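Local coordinates for protein PTS system, IIA component (Streptococcus pneumoniae serotype 4, PDB 5T3U) that belongs to the mannose-type PTS IIA family and probably relays a phosphoryl group to its IIB partner in pneumococcal fucose utilization, at the interface of chains A and B. Residues are numbered along the deposited sequence; one frame, centred on the assembly and turned at random. Chains: chain A/B, PTS system, IIA component.

Contact 1: the interface of chains A and B. Residues chain A 15-19, 76-77; chain B 26, 30, 104.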
loop_
_atom_site.group_PDB
_atom_site.type_symbol
_atom_site.label_atom_id
_atom_site.label_comp_id
_atom_site.label_asym_id
_atom_site.label_seq_id
_atom_site.Cartn_x
_atom_site.Cartn_y
_atom_site.Cartn_z
ATOM N N SER A 15 -4.181 -8.611 4.286
ATOM C CA SER A 15 -4.638 -7.378 4.904
ATOM C C SER A 15 -6.079 -7.519 5.378
ATOM O O SER A 15 -6.799 -8.427 4.948
ATOM C CB SER A 15 -4.585 -6.247 3.859
ATOM O OG SER A 15 -5.540 -6.498 2.846
ATOM N N HIS A 16 -6.530 -6.606 6.228
ATOM C CA HIS A 16 -7.987 -6.348 6.295
ATOM C C HIS A 16 -8.436 -5.819 4.920
ATOM O O HIS A 16 -7.677 -5.119 4.247
ATOM C CB HIS A 16 -8.282 -5.280 7.328
ATOM C CG HIS A 16 -7.963 -5.688 8.732
ATOM N ND1 HIS A 16 -6.701 -5.555 9.275
ATOM C CD2 HIS A 16 -8.754 -6.155 9.726
ATOM C CE1 HIS A 16 -6.726 -5.936 10.540
ATOM N NE2 HIS A 16 -7.952 -6.332 10.829
ATOM N N GLY A 17 -9.637 -6.200 4.486
ATOM C CA GLY A 17 -10.173 -5.707 3.224
ATOM C C GLY A 17 -9.367 -5.995 1.976
ATOM O O GLY A 17 -8.573 -6.936 1.933
ATOM N N ASN A 18 -9.597 -5.154 0.960
ATOM C CA ASN A 18 -9.134 -5.331 -0.393
ATOM C C ASN A 18 -7.719 -4.770 -0.667
ATOM O O ASN A 18 -7.254 -4.818 -1.802
ATOM C CB ASN A 18 -10.148 -4.674 -1.354
ATOM C CG ASN A 18 -11.503 -5.396 -1.389
ATOM O OD1 ASN A 18 -11.622 -6.566 -1.010
ATOM N ND2 ASN A 18 -12.523 -4.700 -1.855
ATOM N N PHE A 19 -7.041 -4.234 0.345
ATOM C CA PHE A 19 -5.668 -3.699 0.145
ATOM C C PHE A 19 -4.720 -4.683 -0.552
ATOM O O PHE A 19 -4.046 -4.312 -1.541
ATOM C CB PHE A 19 -5.047 -3.260 1.476
ATOM C CG PHE A 19 -3.735 -2.508 1.344
ATOM C CD1 PHE A 19 -3.659 -1.323 0.618
ATOM C CD2 PHE A 19 -2.588 -2.969 1.989
ATOM C CE1 PHE A 19 -2.484 -0.615 0.544
ATOM C CE2 PHE A 19 -1.406 -2.278 1.900
ATOM C CZ PHE A 19 -1.356 -1.081 1.149
ATOM N N ASP A 76 -0.640 -5.450 6.161
ATOM C CA ASP A 76 -0.998 -4.055 5.951
ATOM C C ASP A 76 -0.485 -3.116 7.036
ATOM O O ASP A 76 0.023 -2.046 6.723
ATOM C CB ASP A 76 -2.513 -3.880 5.689
ATOM C CG ASP A 76 -3.412 -4.613 6.707
ATOM O OD1 ASP A 76 -2.914 -5.409 7.546
ATOM O OD2 ASP A 76 -4.656 -4.406 6.621
ATOM N N LEU A 77 -0.596 -3.530 8.299
ATOM C CA LEU A 77 -0.097 -2.722 9.391
ATOM C C LEU A 77 0.133 -3.543 10.685
ATOM O O LEU A 77 -0.507 -4.580 10.898
ATOM C CB LEU A 77 -1.048 -1.537 9.630
ATOM C CG LEU A 77 -2.340 -1.714 10.412
ATOM C CD1 LEU A 77 -3.105 -0.377 10.462
ATOM C CD2 LEU A 77 -3.255 -2.817 9.873
ATOM N N THR B 26 -9.876 -0.554 2.700
ATOM C CA THR B 26 -9.215 -1.066 3.903
ATOM C C THR B 26 -9.086 0.012 4.971
ATOM O O THR B 26 -9.349 -0.246 6.149
ATOM C CB THR B 26 -7.852 -1.630 3.550
ATOM O OG1 THR B 26 -8.045 -2.784 2.727
ATOM C CG2 THR B 26 -7.054 -2.019 4.794
ATOM N N PHE B 30 -10.848 0.834 9.336
ATOM C CA PHE B 30 -10.282 1.384 10.560
ATOM C C PHE B 30 -10.878 2.716 10.988
ATOM O O PHE B 30 -11.100 2.926 12.165
ATOM C CB PHE B 30 -8.749 1.485 10.452
ATOM C CG PHE B 30 -8.088 0.148 10.238
ATOM C CD1 PHE B 30 -7.934 -0.741 11.302
ATOM C CD2 PHE B 30 -7.650 -0.227 8.987
ATOM C CE1 PHE B 30 -7.348 -1.997 11.109
ATOM C CE2 PHE B 30 -7.052 -1.468 8.785
ATOM C CZ PHE B 30 -6.920 -2.362 9.840
ATOM N N ILE B 104 -0.798 1.618 4.112
ATOM C CA ILE B 104 -2.045 1.783 4.868
ATOM C C ILE B 104 -1.831 2.725 6.066
ATOM O O ILE B 104 -2.628 3.617 6.285
ATOM C CB ILE B 104 -2.678 0.408 5.224
ATOM C CG1 ILE B 104 -3.490 -0.086 4.037
ATOM C CG2 ILE B 104 -3.563 0.444 6.532
ATOM C CD1 ILE B 104 -4.744 0.719 3.722
HETATM O O HOH W 1 0.521 -0.870 4.378
#

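Contact 2: the interface of chains A and B. Residues chain A 78, 83, 99-100; chain B 132, 134.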
loop_
_atom_site.group_PDB
_atom_site.type_symbol
_atom_site.label_atom_id
_atom_site.label_comp_id
_atom_site.label_asym_id
_atom_site.label_seq_id
_atom_site.Cartn_x
_atom_site.Cartn_y
_atom_site.Cartn_z
ATOM N N ILE A 78 1.043 -3.071 11.533
ATOM C CA ILE A 78 1.271 -3.665 12.842
ATOM C C ILE A 78 -0.017 -3.653 13.712
ATOM O O ILE A 78 -0.790 -2.701 13.699
ATOM C CB ILE A 78 2.483 -2.993 13.566
ATOM C CG1 ILE A 78 3.015 -3.860 14.735
ATOM C CG2 ILE A 78 2.139 -1.569 14.052
ATOM C CD1 ILE A 78 3.825 -5.098 14.310
ATOM N N ASN A 83 -1.445 -9.393 10.686
ATOM C CA ASN A 83 -0.126 -9.429 11.320
ATOM C C ASN A 83 -0.124 -10.220 12.625
ATOM O O ASN A 83 0.840 -10.916 12.890
ATOM C CB ASN A 83 0.431 -8.052 11.607
ATOM C CG ASN A 83 1.937 -8.062 11.713
ATOM O OD1 ASN A 83 2.502 -7.951 12.798
ATOM N ND2 ASN A 83 2.594 -8.226 10.593
ATOM N N VAL A 99 6.832 -8.883 6.964
ATOM C CA VAL A 99 7.130 -7.447 6.809
ATOM C C VAL A 99 5.797 -6.715 6.787
ATOM O O VAL A 99 4.929 -7.019 5.968
ATOM C CB VAL A 99 7.985 -7.133 5.547
ATOM C CG1 VAL A 99 8.304 -5.635 5.443
ATOM C CG2 VAL A 99 9.291 -7.913 5.581
ATOM N N THR A 100 5.616 -5.780 7.718
ATOM C CA THR A 100 4.342 -5.091 7.793
ATOM C C THR A 100 4.407 -3.679 7.165
ATOM O O THR A 100 5.484 -3.215 6.812
ATOM C CB THR A 100 3.750 -5.052 9.240
ATOM O OG1 THR A 100 2.396 -4.603 9.158
ATOM C CG2 THR A 100 4.495 -4.094 10.112
ATOM N N PHE B 132 8.159 -2.295 8.196
ATOM C CA PHE B 132 9.298 -2.926 8.824
ATOM C C PHE B 132 9.203 -4.443 8.945
ATOM O O PHE B 132 8.122 -5.009 8.947
ATOM C CB PHE B 132 9.572 -2.309 10.224
ATOM C CG PHE B 132 8.448 -2.514 11.228
ATOM C CD1 PHE B 132 7.394 -1.601 11.308
ATOM C CD2 PHE B 132 8.470 -3.597 12.112
ATOM C CE1 PHE B 132 6.365 -1.763 12.281
ATOM C CE2 PHE B 132 7.462 -3.771 13.065
ATOM C CZ PHE B 132 6.401 -2.854 13.152
ATOM N N VAL B 134 8.907 -7.466 10.949
ATOM C CA VAL B 134 8.396 -7.545 12.308
ATOM C C VAL B 134 9.172 -8.467 13.272
ATOM O O VAL B 134 9.257 -8.150 14.453
ATOM C CB VAL B 134 6.835 -7.694 12.403
ATOM C CG1 VAL B 134 6.114 -7.219 11.119
ATOM C CG2 VAL B 134 6.388 -9.067 12.853
#

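Contact 1: the interface of chains A and B
A:His16 O and A:Phe19 N converge on one hydroxyl of the partner chain, B:Thr26 OG1, because the backbone turns at A:Gly17 between strand 9-16 and helix 19-31. That hydroxyl donates to A:His16 O at 2.8 Å and accepts from A:Phe19 N at 3.0 Å, the amide at the start of the helix. A:His16 O is gripped from both faces of its carbonyl plane: B:Thr26 OG1 comes from one, A:Ser15 OG from the other at 2.9 Å. The imidazole of A:His16, the histidine that carries the phosphoryl group in this family, takes the tip of B:Phe30 on one face. Atom CZ of the phenyl lies 3.6 Å from A:His16 CE1, off the ring centre, with the planes 77° apart, edge-to-face. A:Asp76 OD2 sits at the imidazole edge, in plane, and receives A:His16 N at 2.9 Å from above the carboxylate plane, a bond that should steady the histidine backbone. A:Leu77 CD2 reaches tip to tip toward B:Phe30, 3.7 Å from its CZ. Beyond the hydroxyl, the A:Phe19 ring, its CG anti to the backbone N (chi1 -171°), presents a face to B:Ile104. There CG1 lies over the ring centre, 3.4 Å from the centroid, the two side chains running antiparallel. A water bridges A:Asp76 O and B:Ile104 N, the amide at the first residue of helix 104-112. The site thus builds the surroundings of the active-site histidine from both subunits, probably helping to hold the histidine at the strand end and the loop that follows it.

Contact 2: the interface of chains A and B
One face of the B:Phe132 ring carries the methyl CG2 of A:Thr100, 3.9 Å from the ring centroid and offset toward the rim, while the phenyl tip CZ meets A:Ile78 CD1 at 3.6 Å. The backbones of the first pair form an antiparallel beta bridge in which the C-terminal strand 132-133 of B joins strand 96-100 of A, the strand exchange characteristic of mannose-type IIA dimers. Two hydrogen bonds close the bridge: A:Thr100 N to B:Phe132 O at 2.9 Å and B:Phe132 N to A:Thr100 O at 3.1 Å. The second is the more bent, its donor standing above the carbonyl plane. The phenyl group occupies the position between its own backbone N and carbonyl carbon (chi1 63°), which lets its side chain run parallel to that of A:Thr100. Of the two threonine branches, the methyl CG2 is the one turned toward chain B. This methyl is shared: besides the ring it touches B:Val134 CG1 at 3.7 Å, with the threonine and valine side chains crossing at about a right angle. A:Ile78 likewise crosses the phenyl group nearly at right angles, bringing CB and CG1 as well as CD1 near the phenyl tip. B:Val134, the first residue of helix 134-138, has chi1 of -21°, with CG1 close to eclipsing its backbone N, a strained setting. Its branches face the carboxamide of A:Asn83 tip to tip, CG1 at 3.7 Å from ND2, a van der Waals contact.

Contact 1 and contact 2 lie about 12 Å apart, measured between the centres of their C-alpha atoms, on one continuous dimer interface. In chain A they are joined by the loop after strand 70-75, whose neighbours A:Leu77 and A:Ile78 serve contact 1 and contact 2 respectively. Chain B offers helices 19-31 and 104-112 to contact 1 and its C-terminal strand and helix to contact 2. Each contact has a two-fold twin with the chains exchanged, so each histidine site probably includes residues of the other subunit's helices while the swapped C-terminal segment ties the pair.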